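Local coordinates for protein endo-N-acetyl-beta-D-glucosaminidase (Hypocrea jecorina, PDB 4AC1) that probably cleaves N-glycans within their chitobiose core, deglycosylating the fungus's cellulases, as a family 18 endo-beta-N-acetylglucosaminidase, at residues 41-46 and 93-98; 85-90 and 126-131; 154-159 and 186-191. All coordinates share one frame; numbering follows the deposited sequence.

Interaction 1: residues 41-46 and 93-98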
loop_
_atom_site.group_PDB
_atom_site.type_symbol
_atom_site.label_atom_id
_atom_site.label_comp_id
_atom_site.label_asym_id
_atom_site.label_seq_id
_atom_site.Cartn_x
_atom_site.Cartn_y
_atom_site.Cartn_z
ATOM N N PHE A 41 -0.511 -10.265 2.741
ATOM C CA PHE A 41 -0.915 -11.548 2.172
ATOM C C PHE A 41 0.291 -12.201 1.490
ATOM O O PHE A 41 1.152 -11.517 0.924
ATOM C CB PHE A 41 -2.087 -11.378 1.198
ATOM C CG PHE A 41 -3.404 -11.067 1.873
ATOM C CD1 PHE A 41 -4.250 -12.093 2.282
ATOM C CD2 PHE A 41 -3.795 -9.751 2.102
ATOM C CE1 PHE A 41 -5.475 -11.817 2.896
ATOM C CE2 PHE A 41 -5.018 -9.465 2.721
ATOM C CZ PHE A 41 -5.857 -10.501 3.119
ATOM N N HIS A 42 0.346 -13.526 1.596
ATOM C CA HIS A 42 1.432 -14.349 1.064
ATOM C C HIS A 42 0.858 -15.506 0.261
ATOM O O HIS A 42 0.004 -16.256 0.758
ATOM C CB HIS A 42 2.259 -14.943 2.203
ATOM C CG HIS A 42 2.808 -13.926 3.147
ATOM N ND1 HIS A 42 3.650 -12.917 2.733
ATOM C CD2 HIS A 42 2.662 -13.771 4.484
ATOM C CE1 HIS A 42 3.981 -12.171 3.772
ATOM N NE2 HIS A 42 3.398 -12.668 4.845
ATOM N N ILE A 43 1.313 -15.627 -0.982
ATOM C CA ILE A 43 1.001 -16.778 -1.826
ATOM C C ILE A 43 2.105 -17.810 -1.602
ATOM O O ILE A 43 3.295 -17.516 -1.768
ATOM C CB ILE A 43 0.924 -16.390 -3.331
ATOM C CG1 ILE A 43 0.007 -15.177 -3.559
ATOM C CG2 ILE A 43 0.538 -17.602 -4.202
ATOM C CD1 ILE A 43 -1.446 -15.411 -3.287
ATOM N N ASN A 44 1.712 -19.014 -1.203
ATOM C CA ASN A 44 2.665 -20.061 -0.837
ATOM C C ASN A 44 2.605 -21.239 -1.788
ATOM O O ASN A 44 1.555 -21.865 -1.915
ATOM C CB ASN A 44 2.361 -20.542 0.581
ATOM C CG ASN A 44 2.408 -19.415 1.598
ATOM O OD1 ASN A 44 1.404 -19.091 2.233
ATOM N ND2 ASN A 44 3.572 -18.785 1.728
ATOM N N GLN A 45 3.720 -21.539 -2.459
ATOM C CA GLN A 45 3.795 -22.734 -3.298
ATOM C C GLN A 45 3.354 -23.953 -2.483
ATOM O O GLN A 45 3.831 -24.167 -1.370
ATOM C CB GLN A 45 5.214 -22.952 -3.841
ATOM C CG GLN A 45 5.354 -24.253 -4.648
ATOM C CD GLN A 45 6.776 -24.582 -5.056
ATOM O OE1 GLN A 45 7.043 -24.831 -6.229
ATOM N NE2 GLN A 45 7.686 -24.617 -4.087
ATOM N N GLY A 46 2.417 -24.720 -3.029
ATOM C CA GLY A 46 1.935 -25.926 -2.356
ATOM C C GLY A 46 1.064 -25.683 -1.131
ATOM O O GLY A 46 0.652 -26.639 -0.468
ATOM N N GLN A 93 7.274 -19.971 -9.374
ATOM C CA GLN A 93 6.538 -21.076 -8.743
ATOM C C GLN A 93 5.083 -20.687 -8.467
ATOM O O GLN A 93 4.226 -21.554 -8.265
ATOM C CB GLN A 93 7.228 -21.517 -7.446
ATOM C CG GLN A 93 8.463 -22.382 -7.654
ATOM C CD GLN A 93 9.648 -21.623 -8.217
ATOM O OE1 GLN A 93 10.031 -21.819 -9.371
ATOM N NE2 GLN A 93 10.235 -20.750 -7.403
ATOM N N THR A 94 4.803 -19.382 -8.453
ATOM C CA THR A 94 3.467 -18.887 -8.120
ATOM C C THR A 94 2.947 -17.921 -9.199
ATOM O O THR A 94 2.649 -18.352 -10.315
ATOM C CB THR A 94 3.411 -18.297 -6.690
ATOM O OG1 THR A 94 4.355 -17.231 -6.582
ATOM C CG2 THR A 94 3.736 -19.366 -5.643
ATOM N N LEU A 95 2.840 -16.626 -8.894
ATOM C CA LEU A 95 2.136 -15.716 -9.805
ATOM C C LEU A 95 2.938 -15.328 -11.050
ATOM O O LEU A 95 2.377 -14.774 -11.987
ATOM C CB LEU A 95 1.606 -14.479 -9.061
ATOM C CG LEU A 95 0.561 -14.691 -7.952
ATOM C CD1 LEU A 95 0.229 -13.357 -7.293
ATOM C CD2 LEU A 95 -0.699 -15.352 -8.482
ATOM N N ASP A 96 4.236 -15.635 -11.060
ATOM C CA ASP A 96 5.052 -15.442 -12.261
ATOM C C ASP A 96 5.255 -16.761 -13.007
ATOM O O ASP A 96 6.168 -16.865 -13.824
ATOM C CB ASP A 96 6.411 -14.818 -11.903
ATOM C CG ASP A 96 6.995 -13.964 -13.020
ATOM O OD1 ASP A 96 6.255 -13.574 -13.936
ATOM O OD2 ASP A 96 8.203 -13.667 -12.932
ATOM N N SER A 97 4.408 -17.760 -12.746
ATOM C CA SER A 97 4.606 -19.077 -13.365
ATOM C C SER A 97 4.337 -19.071 -14.857
ATOM O O SER A 97 3.303 -18.566 -15.286
ATOM C CB SER A 97 3.697 -20.133 -12.745
ATOM O OG SER A 97 3.908 -21.389 -13.379
ATOM N N PRO A 98 5.242 -19.693 -15.648
ATOM C CA PRO A 98 4.979 -19.881 -17.075
ATOM C C PRO A 98 4.053 -21.078 -17.372
ATOM O O PRO A 98 3.713 -21.331 -18.540
ATOM C CB PRO A 98 6.377 -20.122 -17.651
ATOM C CG PRO A 98 7.121 -20.774 -16.559
ATOM C CD PRO A 98 6.576 -20.195 -15.267
#
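Ile43 lays its CG2 methyl against the side of Thr94, with Ile43 CG2 3.9 Å from Thr94 CB and similarly close to the methyl CG2. The contact joins two beta-alpha loops of the (beta/alpha)8 barrel typical of glycoside hydrolase family 18: residues 41-46 run out from the end of strand 35-42, and residues 93-98 lead into helix 100-116. The other branch of Ile43 crosses Leu95 at about a right angle, Ile43 CG1 lying 4.2 Å from Leu95 CD1. Tyr106 of helix 100-116 also touches both of these aliphatic chains, so branched hydrocarbon suits a site closed from two directions. Threonine suits its spot because its two branches differ. Its methyl meets Ile43 and approaches the backbone of Gln45, whereas its hydroxyl OG1 donates a hydrogen bond to the carbonyl O of Gly88 and so is satisfied within a buried setting. Thr94 also opens a type I turn that ends at Ser97, closed by the bond from Ser97 N to Thr94 O at 3.1 Å. Toward the surface the pairing changes character. Gln45, with CG anti to its backbone N (chi1 176°) and an extended chain beyond, reaches across to Gln93, whose chain bends at chi2 (71°). Long, flexible amides suit this exposed border, although Gln45 also touches a crystal neighbour. The two amide planes stand 51° apart and share no hydrogen bond; instead Gln45 OE1 comes to 3.2 Å from the aliphatic Gln93 CG.

Interaction 2: residues 85-90 and 126-131; sequences AAPGSF and VEQPMS. With ZN (zinc ion), chain G.
The zinc-binding carboxylate Glu127 closes the DxDxE signature of family 18, where the final glutamate is the general acid in relatives, consistent with an active-site position here. Its chain is extended beyond CG; OE2 binds the zinc ion at 2.0 Å, and OE1 accepts a hydrogen bond from a zinc-bound water while lying 3.4 Å from Ala85 CA. Next to it, Gln128 bends at chi2 (81°) and crosses Pro87 at about a right angle. Gln128 OE1 accepts from one water at 2.8 Å, which takes the N-H groups of Gly88 and Phe90; a second water, bound by Ser89 N, lies near both Gln128 OE1 and Ala86 O. A glutamine suits this place because its oxygen reaches backbone N-H groups through water. At Gly88 a CB would strike the preceding carbonyl. The Phe90 ring is sandwiched between Ser89 CB over one face and Val126 CG2 over the other, the latter 3.8 Å from the ring centroid in a CH-pi contact. Met130 SD approaches this ring obliquely, 3.9 Å from Phe90 CD1, in a Met-aromatic contact. An alanine in place of Phe90 would probably leave Val126 CG2 without its aromatic partner and open a gap, left by the ring, beside Met130 SD. Residues 85-90 follow strand 77-83, whose Val82 touches Phe90, while residues 126-131 follow strand 121-125 and end with Ser131 at the N-cap of helix 132-146.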
loop_
_atom_site.group_PDB
_atom_site.type_symbol
_atom_site.label_atom_id
_atom_site.label_comp_id
_atom_site.label_asym_id
_atom_site.label_seq_id
_atom_site.Cartn_x
_atom_site.Cartn_y
_atom_site.Cartn_z
ATOM N N ALA A 85 7.959 -7.897 2.135
ATOM C CA ALA A 85 9.298 -8.423 2.419
ATOM C C ALA A 85 9.471 -9.931 2.181
ATOM O O ALA A 85 10.522 -10.362 1.715
ATOM C CB ALA A 85 9.709 -8.067 3.849
ATOM N N ALA A 86 8.451 -10.722 2.504
ATOM C CA ALA A 86 8.580 -12.174 2.416
ATOM C C ALA A 86 8.518 -12.625 0.952
ATOM O O ALA A 86 7.519 -12.379 0.276
ATOM C CB ALA A 86 7.513 -12.849 3.244
ATOM N N PRO A 87 9.591 -13.272 0.448
ATOM C CA PRO A 87 9.578 -13.727 -0.943
ATOM C C PRO A 87 8.609 -14.881 -1.133
ATOM O O PRO A 87 8.302 -15.593 -0.174
ATOM C CB PRO A 87 11.008 -14.249 -1.169
ATOM C CG PRO A 87 11.815 -13.726 -0.056
ATOM C CD PRO A 87 10.874 -13.581 1.104
ATOM N N GLY A 88 8.131 -15.069 -2.356
ATOM C CA GLY A 88 7.320 -16.234 -2.673
ATOM C C GLY A 88 6.045 -15.985 -3.455
ATOM O O GLY A 88 5.540 -16.900 -4.109
ATOM N N SER A 89 5.525 -14.755 -3.410
ATOM C CA SER A 89 4.240 -14.458 -4.041
ATOM C C SER A 89 4.347 -14.162 -5.539
ATOM O O SER A 89 3.365 -14.308 -6.263
ATOM C CB SER A 89 3.538 -13.287 -3.342
ATOM O OG SER A 89 3.200 -13.610 -2.006
ATOM N N PHE A 90 5.535 -13.759 -5.991
ATOM C CA PHE A 90 5.701 -13.233 -7.352
ATOM C C PHE A 90 6.773 -13.959 -8.148
ATOM O O PHE A 90 7.288 -13.422 -9.131
ATOM C CB PHE A 90 6.023 -11.725 -7.317
ATOM C CG PHE A 90 5.011 -10.900 -6.569
ATOM C CD1 PHE A 90 3.679 -10.827 -6.986
ATOM C CD2 PHE A 90 5.395 -10.197 -5.434
ATOM C CE1 PHE A 90 2.754 -10.066 -6.279
ATOM C CE2 PHE A 90 4.477 -9.446 -4.730
ATOM C CZ PHE A 90 3.168 -9.380 -5.145
ATOM N N VAL A 126 5.686 -5.470 -4.797
ATOM C CA VAL A 126 6.596 -6.448 -5.379
ATOM C C VAL A 126 8.026 -6.105 -4.983
ATOM O O VAL A 126 8.607 -5.126 -5.460
ATOM C CB VAL A 126 6.437 -6.494 -6.920
ATOM C CG1 VAL A 126 7.366 -7.545 -7.514
ATOM C CG2 VAL A 126 4.969 -6.777 -7.300
ATOM N N GLU A 127 8.566 -6.885 -4.054
ATOM C CA GLU A 127 9.888 -6.610 -3.509
ATOM C C GLU A 127 10.933 -7.651 -3.932
ATOM O O GLU A 127 12.065 -7.629 -3.441
ATOM C CB GLU A 127 9.841 -6.436 -1.982
ATOM C CG GLU A 127 9.040 -5.233 -1.495
ATOM C CD GLU A 127 9.096 -5.055 0.018
ATOM O OE1 GLU A 127 10.031 -5.581 0.656
ATOM O OE2 GLU A 127 8.210 -4.383 0.571
ATOM N N GLN A 128 10.561 -8.550 -4.840
ATOM C CA GLN A 128 11.523 -9.462 -5.486
ATOM C C GLN A 128 11.231 -9.408 -6.980
ATOM O O GLN A 128 10.145 -8.974 -7.362
ATOM C CB GLN A 128 11.414 -10.905 -4.967
ATOM C CG GLN A 128 11.585 -11.057 -3.466
ATOM C CD GLN A 128 10.308 -10.740 -2.691
ATOM O OE1 GLN A 128 9.200 -11.042 -3.135
ATOM N NE2 GLN A 128 10.469 -10.127 -1.524
ATOM N N PRO A 129 12.183 -9.842 -7.833
ATOM C CA PRO A 129 11.945 -9.708 -9.278
ATOM C C PRO A 129 10.757 -10.512 -9.811
ATOM O O PRO A 129 10.569 -11.684 -9.447
ATOM C CB PRO A 129 13.253 -10.216 -9.895
ATOM C CG PRO A 129 14.279 -9.935 -8.843
ATOM C CD PRO A 129 13.575 -10.244 -7.550
ATOM N N MET A 130 9.953 -9.856 -10.645
ATOM C CA MET A 130 8.856 -10.480 -11.387
ATOM C C MET A 130 8.975 -10.014 -12.833
ATOM O O MET A 130 9.321 -8.852 -13.074
ATOM C CB MET A 130 7.494 -10.067 -10.809
ATOM C CG MET A 130 6.314 -10.764 -11.437
ATOM S SD MET A 130 4.770 -10.204 -10.709
ATOM C CE MET A 130 3.683 -11.583 -11.116
ATOM N N SER A 131 8.691 -10.899 -13.786
ATOM C CA SER A 131 8.794 -10.554 -15.204
ATOM C C SER A 131 7.783 -9.490 -15.574
ATOM O O SER A 131 6.740 -9.347 -14.920
ATOM C CB SER A 131 8.606 -11.789 -16.092
ATOM O OG SER A 131 7.252 -12.215 -16.071
HETATM ZN ZN ZN G . 8.151 -3.381 2.361
HETATM O O HOH W 1 6.345 -12.201 -2.283
HETATM O O HOH W 2 8.362 -13.283 -4.631
HETATM O O HOH W 3 9.324 -4.623 3.165
HETATM O O HOH W 4 9.611 -1.790 1.739
HETATM O O HOH W 5 6.524 -4.565 3.087
HETATM O O HOH W 6 8.107 -2.379 4.288
#

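Interaction 3: residues 154-159 and 186-191; sequences LAPVAS and YNTQFY. With ACT (acetate ion), chain D.
Ala158 CB sits over one face of the Phe190 ring, displaced toward its rim and 4.0 Å from the centroid in a CH-pi contact; a small methyl suits this position, between the ring and Thr188 CG2. Ile206 of helix 201-208 touches both residues, and Thr188 CG2 packs 3.5 Å from Ala158 CA. Further along, Pro156 crosses Tyr186 at about a right angle, its CG 3.9 Å from Tyr186 CB. Backbone bonds knit the chains beside this packing: Asn187 N donates to Leu154 O (2.7 Å), and Gln189 N to Pro156 O in a nearly straight bond of 168°. Ala158 N then returns a bond to Gln189 O. At the polar edge, the Gln189 chain extends beyond CG and its NE2 donates to Ala155 O at 2.9 Å, with that oxygen close to the amide plane, which favours this rotation of the amide. Gln189 OE1 lies 3.1 Å from acetate O and binds another zinc ion, a site it shares with Glu127. Tyr191 OH donates to acetate O at 2.6 Å. The parallel pairing of Leu154 with Tyr186, with polar Gln189 at the end of strand 185-189, is consistent with the carboxyl-end, active-site side of a (beta/alpha)8 barrel.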
loop_
_atom_site.group_PDB
_atom_site.type_symbol
_atom_site.label_atom_id
_atom_site.label_comp_id
_atom_site.label_asym_id
_atom_site.label_seq_id
_atom_site.Cartn_x
_atom_site.Cartn_y
_atom_site.Cartn_z
ATOM N N LEU A 154 0.276 -0.404 -6.793
ATOM C CA LEU A 154 1.576 -1.030 -6.580
ATOM C C LEU A 154 2.356 -0.170 -5.610
ATOM O O LEU A 154 1.972 0.970 -5.352
ATOM C CB LEU A 154 2.332 -1.229 -7.894
ATOM C CG LEU A 154 1.683 -2.218 -8.862
ATOM C CD1 LEU A 154 0.743 -1.506 -9.857
ATOM C CD2 LEU A 154 2.734 -3.060 -9.555
ATOM N N ALA A 155 3.461 -0.711 -5.094
ATOM C CA ALA A 155 4.307 -0.005 -4.145
ATOM C C ALA A 155 5.765 0.038 -4.633
ATOM O O ALA A 155 6.657 -0.521 -3.993
ATOM C CB ALA A 155 4.197 -0.667 -2.762
ATOM N N PRO A 156 6.030 0.712 -5.763
ATOM C CA PRO A 156 7.422 0.880 -6.189
ATOM C C PRO A 156 8.216 1.663 -5.151
ATOM O O PRO A 156 7.682 2.555 -4.501
ATOM C CB PRO A 156 7.284 1.732 -7.451
ATOM C CG PRO A 156 6.001 2.486 -7.262
ATOM C CD PRO A 156 5.099 1.556 -6.537
ATOM N N VAL A 157 9.498 1.343 -5.010
ATOM C CA VAL A 157 10.380 2.245 -4.290
ATOM C C VAL A 157 10.564 3.479 -5.179
ATOM O O VAL A 157 10.475 3.398 -6.402
ATOM C CB VAL A 157 11.712 1.577 -3.885
ATOM C CG1 VAL A 157 11.446 0.322 -3.069
ATOM C CG2 VAL A 157 12.580 1.276 -5.094
ATOM N N ALA A 158 10.806 4.632 -4.570
ATOM C CA ALA A 158 10.768 5.882 -5.325
ATOM C C ALA A 158 11.685 5.887 -6.554
ATOM O O ALA A 158 11.252 6.276 -7.637
ATOM C CB ALA A 158 11.084 7.064 -4.415
ATOM N N SER A 159 12.929 5.429 -6.390
ATOM C CA SER A 159 13.906 5.398 -7.481
ATOM C C SER A 159 13.449 4.514 -8.649
ATOM O O SER A 159 13.924 4.675 -9.767
ATOM C CB SER A 159 15.287 4.974 -6.976
ATOM O OG SER A 159 15.191 3.788 -6.220
ATOM N N TYR A 186 0.329 4.689 -7.182
ATOM C CA TYR A 186 1.565 4.074 -6.741
ATOM C C TYR A 186 1.871 4.515 -5.311
ATOM O O TYR A 186 2.038 5.715 -5.041
ATOM C CB TYR A 186 2.709 4.465 -7.686
ATOM C CG TYR A 186 2.473 4.077 -9.134
ATOM C CD1 TYR A 186 2.777 2.791 -9.580
ATOM C CD2 TYR A 186 1.953 4.996 -10.057
ATOM C CE1 TYR A 186 2.549 2.418 -10.887
ATOM C CE2 TYR A 186 1.727 4.622 -11.390
ATOM C CZ TYR A 186 2.044 3.338 -11.790
ATOM O OH TYR A 186 1.811 2.981 -13.105
ATOM N N ASN A 187 1.903 3.544 -4.402
ATOM C CA ASN A 187 2.295 3.753 -3.011
ATOM C C ASN A 187 3.806 3.838 -2.992
ATOM O O ASN A 187 4.503 2.831 -2.845
ATOM C CB ASN A 187 1.814 2.574 -2.168
ATOM C CG ASN A 187 0.317 2.553 -2.020
ATOM O OD1 ASN A 187 -0.270 3.490 -1.471
ATOM N ND2 ASN A 187 -0.315 1.493 -2.533
ATOM N N THR A 188 4.315 5.048 -3.182
ATOM C CA THR A 188 5.713 5.195 -3.576
ATOM C C THR A 188 6.605 5.289 -2.343
ATOM O O THR A 188 6.401 6.144 -1.476
ATOM C CB THR A 188 5.880 6.383 -4.546
ATOM O OG1 THR A 188 5.007 6.209 -5.668
ATOM C CG2 THR A 188 7.285 6.462 -5.098
ATOM N N GLN A 189 7.559 4.364 -2.240
ATOM C CA GLN A 189 8.340 4.240 -1.010
ATOM C C GLN A 189 9.528 5.211 -1.001
ATOM O O GLN A 189 10.576 4.926 -1.595
ATOM C CB GLN A 189 8.795 2.790 -0.806
ATOM C CG GLN A 189 7.686 1.757 -1.017
ATOM C CD GLN A 189 8.064 0.363 -0.551
ATOM O OE1 GLN A 189 8.695 0.217 0.493
ATOM N NE2 GLN A 189 7.688 -0.660 -1.307
ATOM N N PHE A 190 9.342 6.360 -0.343
ATOM C CA PHE A 190 10.406 7.356 -0.142
ATOM C C PHE A 190 11.166 7.054 1.155
ATOM O O PHE A 190 11.167 7.850 2.113
ATOM C CB PHE A 190 9.842 8.789 -0.099
ATOM C CG PHE A 190 9.272 9.279 -1.417
ATOM C CD1 PHE A 190 7.958 8.980 -1.790
ATOM C CD2 PHE A 190 10.044 10.069 -2.267
ATOM C CE1 PHE A 190 7.438 9.444 -2.993
ATOM C CE2 PHE A 190 9.531 10.543 -3.472
ATOM C CZ PHE A 190 8.219 10.232 -3.832
ATOM N N TYR A 191 11.810 5.898 1.180
ATOM C CA TYR A 191 12.574 5.454 2.340
ATOM C C TYR A 191 13.473 4.291 1.944
ATOM O O TYR A 191 13.480 3.890 0.775
ATOM C CB TYR A 191 11.661 5.114 3.529
ATOM C CG TYR A 191 10.424 4.282 3.246
ATOM C CD1 TYR A 191 10.459 2.883 3.293
ATOM C CD2 TYR A 191 9.180 4.901 3.054
ATOM C CE1 TYR A 191 9.296 2.109 3.089
ATOM C CE2 TYR A 191 8.022 4.150 2.859
ATOM C CZ TYR A 191 8.080 2.763 2.875
ATOM O OH TYR A 191 6.908 2.059 2.685
HETATM C C ACT D . 6.178 -1.140 1.966
HETATM O O ACT D . 6.860 -0.558 2.836
HETATM O OXT ACT D . 6.637 -2.220 1.532
HETATM C CH3 ACT D . 4.902 -0.546 1.466
#

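Overall arrangement
The three contacts follow the barrel sheet through five successive parallel strands, 35-42, 77-83, 121-125, 151-154 and 185-189, beyond or near their carboxyl ends. Interactions 1 and 2 interlock: along the chain their segments alternate, their centres are about 9 Å apart, and the pair Asp96 OD1 and Ser131 OG, at 2.7 Å, probably forms a hydrogen bond between them. Interaction 3 comes later in sequence and is the most deeply placed; its centre lies about 15 Å from that of interaction 2 and about 23 Å from that of interaction 1. Interactions 2 and 3 meet where Glu127 and Gln189 share a metal site, so packing of the outer loops leads inward to the probable catalytic cleft.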